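PDB 5FW4: Dye-decolorizing peroxidase Tfu_3078 from Thermobifida fusca, which uses a non-covalently bound heme b and hydrogen peroxide to oxidise anthraquinone and azo dyes and phenolic compounds, its natural substrate being unknown. Local coordinates for residues R290-V294 with A295-R299; G397-L400 with N401-I404. All blocks are in the same frame, centred on the assembly; numbering follows the deposited sequence.

Both interactions are local and fall in the C-terminal Dyp-type peroxidase range, their centres about 13 Å apart. Interaction 1 (290-299) is a surface contact. It joins helix 286-291 to helix 294-301 and is held by a helix cap and an arginine bound to backbone carbonyls. Interaction 2 (397-404) is buried. It forms the turn between helix 386-395 and strand 404-414, with apolar side chains against the heme and an aspartate hydrogen-bonded to the probable proximal histidine. The two meet where Leu-292 CD1 packs 3.5 Å from Tyr-403 OH. Interaction 1 also reaches the second subunit, whereas interaction 2 touches no other chain of the assembly.

Interaction 1 of 2, residues R290-V294 with A295-R299; sequences RKLDV and AARER
Asp-293 and Ala-296 meet where the chain leaves helix 286-291 and enters helix 294-301. Leu-292 and Asp-293 have extended backbone angles. The turns that follow are helical: Arg-297 N donates to Asp-293 O at 3.1 Å, and Glu-298 N to Val-294 O at 3.0 Å. Asp-293 is the N-cap of the second helix. Its chi1 of 74° puts CG between its own backbone N and carbonyl carbon, and OD1 folds over the first turn. OD1 accepts from Ala-296 N at 2.7 Å with a nearly straight N-H...O angle of 171°. The helix dipole should favour the carboxylate form here.

Arg-297 reaches back across the helix-to-helix junction. Its chain is extended from CG to NE. CG lies alongside Leu-292 CB, at 3.8 Å. NE donates to Leu-292 O at 2.9 Å, from above the carbonyl plane. NH2 adds weak bonds to the same oxygen and to Arg-290 O, which lies in plane at the guanidinium edge. The side chain thus holds mainly the linker at Leu-292 and reaches the end of the first helix only through a weak bond. Arg-290 points its own guanidinium elsewhere, into a salt bridge with Glu-202 of the second subunit.

Leu-292 CB also rests 4.0 Å from Ala-296 CB. Val-294 places its CG1 3.7 Å from Glu-298 CD, one helical turn on. The Glu-298 carboxylate finds its stronger partner in Leu-305 N, with Arg-304 as a long, weak ion pair. Glu-128 of the second subunit packs on both Val-294 and Arg-297.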
ATOM      1  N   ARG A 290     -21.847   3.371  -0.581  1.00 29.75           N
ATOM      2  CA  ARG A 290     -22.162   3.690   0.811  1.00 32.48           C
ATOM      3  C   ARG A 290     -23.512   4.358   1.016  1.00 31.36           C
ATOM      4  O   ARG A 290     -23.983   4.415   2.134  1.00 30.21           O
ATOM      5  CB  ARG A 290     -21.042   4.439   1.544  1.00 37.63           C
ATOM      6  CG  ARG A 290     -20.580   5.779   1.006  1.00 41.22           C
ATOM      7  CD  ARG A 290     -19.256   6.131   1.715  1.00 43.82           C
ATOM      8  NE  ARG A 290     -19.502   6.364   3.135  1.00 46.58           N
ATOM      9  CZ  ARG A 290     -18.746   5.950   4.153  1.00 46.08           C
ATOM     10  NH1 ARG A 290     -17.638   5.243   3.972  1.00 49.27           N
ATOM     11  NH2 ARG A 290     -19.123   6.252   5.385  1.00 45.31           N
ATOM     12  N   LYS A 291     -24.115   4.847  -0.052  1.00 30.08           N
ATOM     13  CA  LYS A 291     -25.472   5.396   0.020  1.00 32.36           C
ATOM     14  C   LYS A 291     -26.511   4.309   0.297  1.00 31.26           C
ATOM     15  O   LYS A 291     -27.613   4.608   0.805  1.00 30.98           O
ATOM     16  CB  LYS A 291     -25.837   6.139  -1.280  1.00 34.66           C
ATOM     17  CG  LYS A 291     -25.513   7.626  -1.288  1.00 37.74           C
ATOM     18  CD  LYS A 291     -24.263   7.982  -2.078  1.00 40.33           C
ATOM     19  CE  LYS A 291     -23.401   9.040  -1.381  1.00 41.18           C
ATOM     20  NZ  LYS A 291     -22.477   8.469  -0.357  1.00 41.30           N
ATOM     21  N   LEU A 292     -26.220   3.064  -0.066  1.00 28.97           N
ATOM     22  CA  LEU A 292     -27.180   1.968   0.193  1.00 28.80           C
ATOM     23  C   LEU A 292     -27.222   1.563   1.636  1.00 28.35           C
ATOM     24  O   LEU A 292     -26.230   1.502   2.321  1.00 27.17           O
ATOM     25  CB  LEU A 292     -26.873   0.694  -0.595  1.00 28.34           C
ATOM     26  CG  LEU A 292     -26.831   0.745  -2.111  1.00 28.22           C
ATOM     27  CD1 LEU A 292     -26.609  -0.682  -2.618  1.00 27.50           C
ATOM     28  CD2 LEU A 292     -28.137   1.349  -2.633  1.00 30.67           C
ATOM     29  N   ASP A 293     -28.411   1.211   2.103  1.00 27.75           N
ATOM     30  CA  ASP A 293     -28.498   0.641   3.412  1.00 27.90           C
ATOM     31  C   ASP A 293     -28.135  -0.825   3.352  1.00 26.17           C
ATOM     32  O   ASP A 293     -28.184  -1.421   2.302  1.00 24.59           O
ATOM     33  CB  ASP A 293     -29.921   0.770   3.926  1.00 29.83           C
ATOM     34  CG  ASP A 293     -30.856  -0.185   3.252  1.00 31.69           C
ATOM     35  OD1 ASP A 293     -30.383  -1.219   2.727  1.00 29.55           O
ATOM     36  OD2 ASP A 293     -32.098   0.088   3.257  1.00 33.16           O
ATOM     37  N   VAL A 294     -27.861  -1.402   4.514  1.00 28.16           N
ATOM     38  CA  VAL A 294     -27.205  -2.713   4.641  1.00 28.68           C
ATOM     39  C   VAL A 294     -28.009  -3.763   3.911  1.00 29.55           C
ATOM     40  O   VAL A 294     -27.476  -4.536   3.151  1.00 29.11           O
ATOM     41  CB  VAL A 294     -26.978  -3.078   6.137  1.00 29.45           C
ATOM     42  CG1 VAL A 294     -26.757  -4.577   6.347  1.00 28.78           C
ATOM     43  CG2 VAL A 294     -25.798  -2.286   6.710  1.00 29.74           C
ATOM     44  N   ALA A 295     -29.330  -3.781   4.124  1.00 30.47           N
ATOM     45  CA  ALA A 295     -30.176  -4.725   3.425  1.00 30.73           C
ATOM     46  C   ALA A 295     -29.985  -4.671   1.914  1.00 30.46           C
ATOM     47  O   ALA A 295     -29.893  -5.709   1.250  1.00 31.62           O
ATOM     48  CB  ALA A 295     -31.670  -4.465   3.788  1.00 32.06           C
ATOM     49  N   ALA A 296     -29.956  -3.470   1.347  1.00 30.02           N
ATOM     50  CA  ALA A 296     -29.803  -3.339  -0.095  1.00 29.58           C
ATOM     51  C   ALA A 296     -28.457  -3.882  -0.582  1.00 28.12           C
ATOM     52  O   ALA A 296     -28.381  -4.539  -1.606  1.00 26.71           O
ATOM     53  CB  ALA A 296     -29.945  -1.883  -0.528  1.00 30.03           C
ATOM     54  N   ARG A 297     -27.413  -3.604   0.175  1.00 28.67           N
ATOM     55  CA  ARG A 297     -26.052  -4.114  -0.162  1.00 28.19           C
ATOM     56  C   ARG A 297     -26.047  -5.634  -0.215  1.00 28.54           C
ATOM     57  O   ARG A 297     -25.566  -6.256  -1.161  1.00 27.36           O
ATOM     58  CB  ARG A 297     -25.068  -3.648   0.886  1.00 27.37           C
ATOM     59  CG  ARG A 297     -24.843  -2.140   0.908  1.00 28.75           C
ATOM     60  CD  ARG A 297     -24.057  -1.749   2.165  1.00 29.84           C
ATOM     61  NE  ARG A 297     -23.991  -0.312   2.370  1.00 31.84           N
ATOM     62  CZ  ARG A 297     -23.085   0.321   3.122  1.00 36.59           C
ATOM     63  NH1 ARG A 297     -22.149  -0.331   3.811  1.00 34.39           N
ATOM     64  NH2 ARG A 297     -23.124   1.647   3.197  1.00 40.69           N
ATOM     65  N   GLU A 298     -26.700  -6.224   0.778  1.00 30.77           N
ATOM     66  CA  GLU A 298     -26.782  -7.666   0.867  1.00 30.99           C
ATOM     67  C   GLU A 298     -27.547  -8.225  -0.332  1.00 31.49           C
ATOM     68  O   GLU A 298     -27.193  -9.296  -0.848  1.00 28.65           O
ATOM     69  CB  GLU A 298     -27.368  -8.113   2.232  1.00 32.12           C
ATOM     70  CG  GLU A 298     -26.586  -7.612   3.444  1.00 31.76           C
ATOM     71  CD  GLU A 298     -27.229  -7.897   4.809  1.00 33.36           C
ATOM     72  OE1 GLU A 298     -28.478  -7.761   4.991  1.00 35.34           O
ATOM     73  OE2 GLU A 298     -26.469  -8.221   5.744  1.00 32.60           O
ATOM     74  N   ARG A 299     -28.600  -7.525  -0.783  1.00 33.05           N
ATOM     75  CA  ARG A 299     -29.334  -7.963  -1.980  1.00 34.10           C
ATOM     76  C   ARG A 299     -28.498  -7.967  -3.296  1.00 33.42           C
ATOM     77  O   ARG A 299     -28.610  -8.888  -4.108  1.00 32.88           O
ATOM     78  CB  ARG A 299     -30.683  -7.215  -2.094  1.00 37.92           C
ATOM     79  CG  ARG A 299     -31.639  -7.658  -0.965  1.00 39.48           C
ATOM     80  CD  ARG A 299     -33.023  -7.024  -0.948  1.00 42.39           C
ATOM     81  NE  ARG A 299     -33.029  -5.684  -1.531  1.00 44.70           N
ATOM     82  CZ  ARG A 299     -33.094  -4.523  -0.864  1.00 46.97           C
ATOM     83  NH1 ARG A 299     -33.184  -4.466   0.466  1.00 49.00           N
ATOM     84  NH2 ARG A 299     -33.081  -3.386  -1.556  1.00 49.23           N
TER

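Interaction 2 of 2, residues G397-L400 with N401-I404; sequences GDAL and NRYI. With HEM (protoporphyrin IX containing Fe), chain C.
Asp-398 and Asn-401 face each other across a type I beta turn, closed by Asn-401 N donating to Asp-398 O at 3.1 Å. The chain then tightens into a 3-10 segment, where Tyr-403 N donates to Leu-400 O at 2.8 Å. Within the turn, Asp-398 OD1 accepts from Leu-400 N at 3.0 Å and makes an Asx turn. That N-H comes from above the carboxylate plane.

Two waters add polar links. Water 1 donates to both Asp-398 OD2 and Asn-401 OD1, so it bridges the two side chains. Water 2 donates to Asp-398 O and accepts from Arg-402 N at 2.7 Å. The amide ND2 of Asn-401 donates to Leu-393 O, which with water 1 ties down both ends of the group.

Apolar contacts face the heme. Leu-400 has CG anti to its backbone N (chi1 -178°), and this carries CD2 to 3.6 Å from HEM C2B. Ile-404 crosses it at about a right angle, with CG2 3.9 Å from Leu-400 CD1. The same CG2 touches HEM CBB.

Among the flat groups, the Arg-402 guanidinium lies with one face over Ala-399 O. The Tyr-403 ring has the same oxygen near its edge.

Asp-398 OD2 is also hydrogen-bonded to His-338 ND1, and His-338 is the probable proximal ligand of the heme iron. This aspartate-histidine pair is familiar in heme peroxidases, where it is thought to give the histidine imidazolate character and so favour higher oxidation states of the iron. The turn fixes Asp-398 through OD1 while OD2 faces the histidine, consistent with a second-shell role in orienting the probable axial ligand.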
ATOM      1  N   GLY A 397     -26.752  -8.688 -16.432  1.00 35.48           N
ATOM      2  CA  GLY A 397     -27.045  -7.549 -15.592  1.00 33.76           C
ATOM      3  C   GLY A 397     -26.854  -7.810 -14.110  1.00 32.76           C
ATOM      4  O   GLY A 397     -27.728  -7.484 -13.297  1.00 31.29           O
ATOM      5  N   ASP A 398     -25.680  -8.342 -13.745  1.00 31.12           N
ATOM      6  CA  ASP A 398     -25.313  -8.469 -12.343  1.00 29.25           C
ATOM      7  C   ASP A 398     -25.645  -7.176 -11.655  1.00 28.76           C
ATOM      8  O   ASP A 398     -25.325  -6.110 -12.196  1.00 29.34           O
ATOM      9  CB  ASP A 398     -23.796  -8.688 -12.229  1.00 28.75           C
ATOM     10  CG  ASP A 398     -23.356  -9.139 -10.862  1.00 27.79           C
ATOM     11  OD1 ASP A 398     -24.089  -9.036  -9.859  1.00 25.14           O
ATOM     12  OD2 ASP A 398     -22.206  -9.598 -10.796  1.00 26.65           O
ATOM     13  N   ALA A 399     -26.282  -7.269 -10.477  1.00 28.66           N
ATOM     14  CA  ALA A 399     -26.609  -6.109  -9.613  1.00 28.24           C
ATOM     15  C   ALA A 399     -25.349  -5.344  -9.214  1.00 27.01           C
ATOM     16  O   ALA A 399     -25.367  -4.148  -8.923  1.00 25.82           O
ATOM     17  CB  ALA A 399     -27.283  -6.576  -8.347  1.00 29.49           C
ATOM     18  N   LEU A 400     -24.275  -6.083  -9.151  1.00 26.50           N
ATOM     19  CA  LEU A 400     -22.981  -5.488  -8.792  1.00 25.22           C
ATOM     20  C   LEU A 400     -22.362  -4.568  -9.857  1.00 26.54           C
ATOM     21  O   LEU A 400     -21.564  -3.661  -9.504  1.00 23.50           O
ATOM     22  CB  LEU A 400     -22.030  -6.615  -8.455  1.00 25.84           C
ATOM     23  CG  LEU A 400     -20.591  -6.283  -7.994  1.00 23.82           C
ATOM     24  CD1 LEU A 400     -20.594  -5.449  -6.730  1.00 23.41           C
ATOM     25  CD2 LEU A 400     -19.914  -7.614  -7.740  1.00 24.74           C
ATOM     26  N   ASN A 401     -22.719  -4.769 -11.138  1.00 27.23           N
ATOM     27  CA  ASN A 401     -22.140  -3.974 -12.247  1.00 27.61           C
ATOM     28  C   ASN A 401     -22.202  -2.472 -12.039  1.00 28.17           C
ATOM     29  O   ASN A 401     -21.274  -1.728 -12.381  1.00 26.27           O
ATOM     30  CB  ASN A 401     -22.849  -4.292 -13.565  1.00 28.48           C
ATOM     31  CG  ASN A 401     -22.508  -5.650 -14.101  1.00 28.89           C
ATOM     32  OD1 ASN A 401     -21.495  -6.251 -13.750  1.00 27.87           O
ATOM     33  ND2 ASN A 401     -23.330  -6.128 -14.998  1.00 29.58           N
ATOM     34  N   ARG A 402     -23.351  -2.026 -11.522  1.00 28.08           N
ATOM     35  CA  ARG A 402     -23.536  -0.644 -11.127  1.00 29.13           C
ATOM     36  C   ARG A 402     -22.396  -0.048 -10.272  1.00 25.45           C
ATOM     37  O   ARG A 402     -22.178   1.161 -10.310  1.00 23.97           O
ATOM     38  CB  ARG A 402     -24.820  -0.552 -10.302  1.00 33.70           C
ATOM     39  CG  ARG A 402     -25.469   0.800 -10.148  1.00 36.97           C
ATOM     40  CD  ARG A 402     -26.957   0.553  -9.835  1.00 40.52           C
ATOM     41  NE  ARG A 402     -27.126  -0.677  -9.027  1.00 43.25           N
ATOM     42  CZ  ARG A 402     -27.680  -1.841  -9.428  1.00 44.07           C
ATOM     43  NH1 ARG A 402     -28.195  -2.009 -10.671  1.00 44.74           N
ATOM     44  NH2 ARG A 402     -27.718  -2.859  -8.557  1.00 39.54           N
ATOM     45  N   TYR A 403     -21.755  -0.871  -9.441  1.00 23.13           N
ATOM     46  CA  TYR A 403     -20.866  -0.352  -8.415  1.00 21.67           C
ATOM     47  C   TYR A 403     -19.401  -0.657  -8.707  1.00 20.71           C
ATOM     48  O   TYR A 403     -18.583  -0.433  -7.837  1.00 18.87           O
ATOM     49  CB  TYR A 403     -21.212  -0.914  -7.061  1.00 21.42           C
ATOM     50  CG  TYR A 403     -22.637  -0.480  -6.666  1.00 21.96           C
ATOM     51  CD1 TYR A 403     -22.888   0.800  -6.217  1.00 22.32           C
ATOM     52  CD2 TYR A 403     -23.690  -1.332  -6.823  1.00 23.89           C
ATOM     53  CE1 TYR A 403     -24.226   1.238  -5.914  1.00 23.65           C
ATOM     54  CE2 TYR A 403     -24.995  -0.925  -6.510  1.00 24.33           C
ATOM     55  CZ  TYR A 403     -25.230   0.366  -6.057  1.00 24.70           C
ATOM     56  OH  TYR A 403     -26.567   0.781  -5.745  1.00 26.17           O
ATOM     57  N   ILE A 404     -19.149  -1.239  -9.858  1.00 22.04           N
ATOM     58  CA  ILE A 404     -17.777  -1.618 -10.249  1.00 22.58           C
ATOM     59  C   ILE A 404     -17.437  -1.256 -11.680  1.00 23.83           C
ATOM     60  O   ILE A 404     -18.316  -1.197 -12.532  1.00 26.15           O
ATOM     61  CB  ILE A 404     -17.511  -3.137 -10.086  1.00 22.64           C
ATOM     62  CG1 ILE A 404     -18.257  -3.954 -11.161  1.00 23.80           C
ATOM     63  CG2 ILE A 404     -17.737  -3.574  -8.657  1.00 22.69           C
ATOM     64  CD1 ILE A 404     -18.189  -5.457 -11.007  1.00 23.86           C
TER
HETATM   65  CHA HEM C 401     -18.704 -14.760  -5.119  1.00 21.92           C
HETATM   66  CHB HEM C 401     -17.674 -10.062  -4.556  1.00 20.25           C
HETATM   67  CHC HEM C 401     -16.162  -9.917  -9.146  1.00 22.21           C
HETATM   68  CHD HEM C 401     -16.941 -14.672  -9.619  1.00 23.85           C
HETATM   69  C1A HEM C 401     -18.546 -13.503  -4.589  1.00 22.75           C
HETATM   70  C2A HEM C 401     -18.946 -13.153  -3.285  1.00 23.03           C
HETATM   71  C3A HEM C 401     -18.678 -11.831  -3.141  1.00 20.54           C
HETATM   72  C4A HEM C 401     -18.106 -11.363  -4.330  1.00 21.45           C
HETATM   73  CMA HEM C 401     -18.885 -11.008  -1.927  1.00 19.67           C
HETATM   74  CAA HEM C 401     -19.599 -14.057  -2.269  1.00 25.71           C
HETATM   75  CBA HEM C 401     -18.608 -14.749  -1.341  1.00 28.09           C
HETATM   76  CGA HEM C 401     -17.834 -15.813  -2.062  1.00 30.44           C
HETATM   77  O1A HEM C 401     -16.624 -15.587  -2.335  1.00 27.33           O
HETATM   78  O2A HEM C 401     -18.395 -16.896  -2.367  1.00 29.40           O
HETATM   79  C1B HEM C 401     -17.170  -9.624  -5.794  1.00 21.08           C
HETATM   80  C2B HEM C 401     -16.763  -8.291  -6.046  1.00 21.02           C
HETATM   81  C3B HEM C 401     -16.325  -8.226  -7.341  1.00 22.50           C
HETATM   82  C4B HEM C 401     -16.473  -9.586  -7.861  1.00 22.45           C
HETATM   83  CMB HEM C 401     -16.796  -7.174  -5.042  1.00 19.85           C
HETATM   84  CAB HEM C 401     -15.742  -7.125  -8.116  1.00 24.53           C
HETATM   85  CBB HEM C 401     -15.347  -5.970  -7.580  1.00 26.79           C
HETATM   86  C1C HEM C 401     -16.236 -11.182  -9.680  1.00 23.26           C
HETATM   87  C2C HEM C 401     -15.849 -11.512 -10.962  1.00 21.89           C
HETATM   88  C3C HEM C 401     -16.056 -12.880 -11.087  1.00 21.53           C
HETATM   89  C4C HEM C 401     -16.587 -13.360  -9.867  1.00 22.10           C
HETATM   90  CMC HEM C 401     -15.303 -10.497 -11.934  1.00 22.04           C
HETATM   91  CAC HEM C 401     -15.908 -13.807 -12.199  1.00 20.27           C
HETATM   92  CBC HEM C 401     -15.886 -13.421 -13.437  1.00 23.95           C
HETATM   93  C1D HEM C 401     -17.491 -15.032  -8.378  1.00 25.23           C
HETATM   94  C2D HEM C 401     -17.902 -16.417  -8.117  1.00 24.53           C
HETATM   95  C3D HEM C 401     -18.405 -16.432  -6.861  1.00 25.19           C
HETATM   96  C4D HEM C 401     -18.304 -15.056  -6.388  1.00 23.51           C
HETATM   97  CMD HEM C 401     -17.776 -17.621  -9.035  1.00 25.45           C
HETATM   98  CAD HEM C 401     -18.941 -17.648  -6.130  1.00 25.69           C
HETATM   99  CBD HEM C 401     -20.384 -17.892  -6.578  1.00 27.31           C
HETATM  100  CGD HEM C 401     -20.912 -19.180  -5.985  1.00 28.99           C
HETATM  101  O1D HEM C 401     -20.632 -20.296  -6.465  1.00 28.38           O
HETATM  102  O2D HEM C 401     -21.637 -19.114  -4.969  1.00 29.23           O
HETATM  103  NA  HEM C 401     -18.038 -12.389  -5.226  1.00 22.80           N
HETATM  104  NB  HEM C 401     -16.975 -10.353  -6.891  1.00 22.80           N
HETATM  105  NC  HEM C 401     -16.714 -12.299  -9.053  1.00 24.67           N
HETATM  106  ND  HEM C 401     -17.740 -14.221  -7.316  1.00 23.54           N
HETATM  107 FE   HEM C 401     -17.434 -12.355  -7.125  1.00 24.71          FE
HETATM  108  O   HOH W   1     -20.141  -8.074 -11.950  1.00 24.18           O
HETATM  109  O   HOH W   2     -25.849  -3.019 -12.023  1.00 33.19           O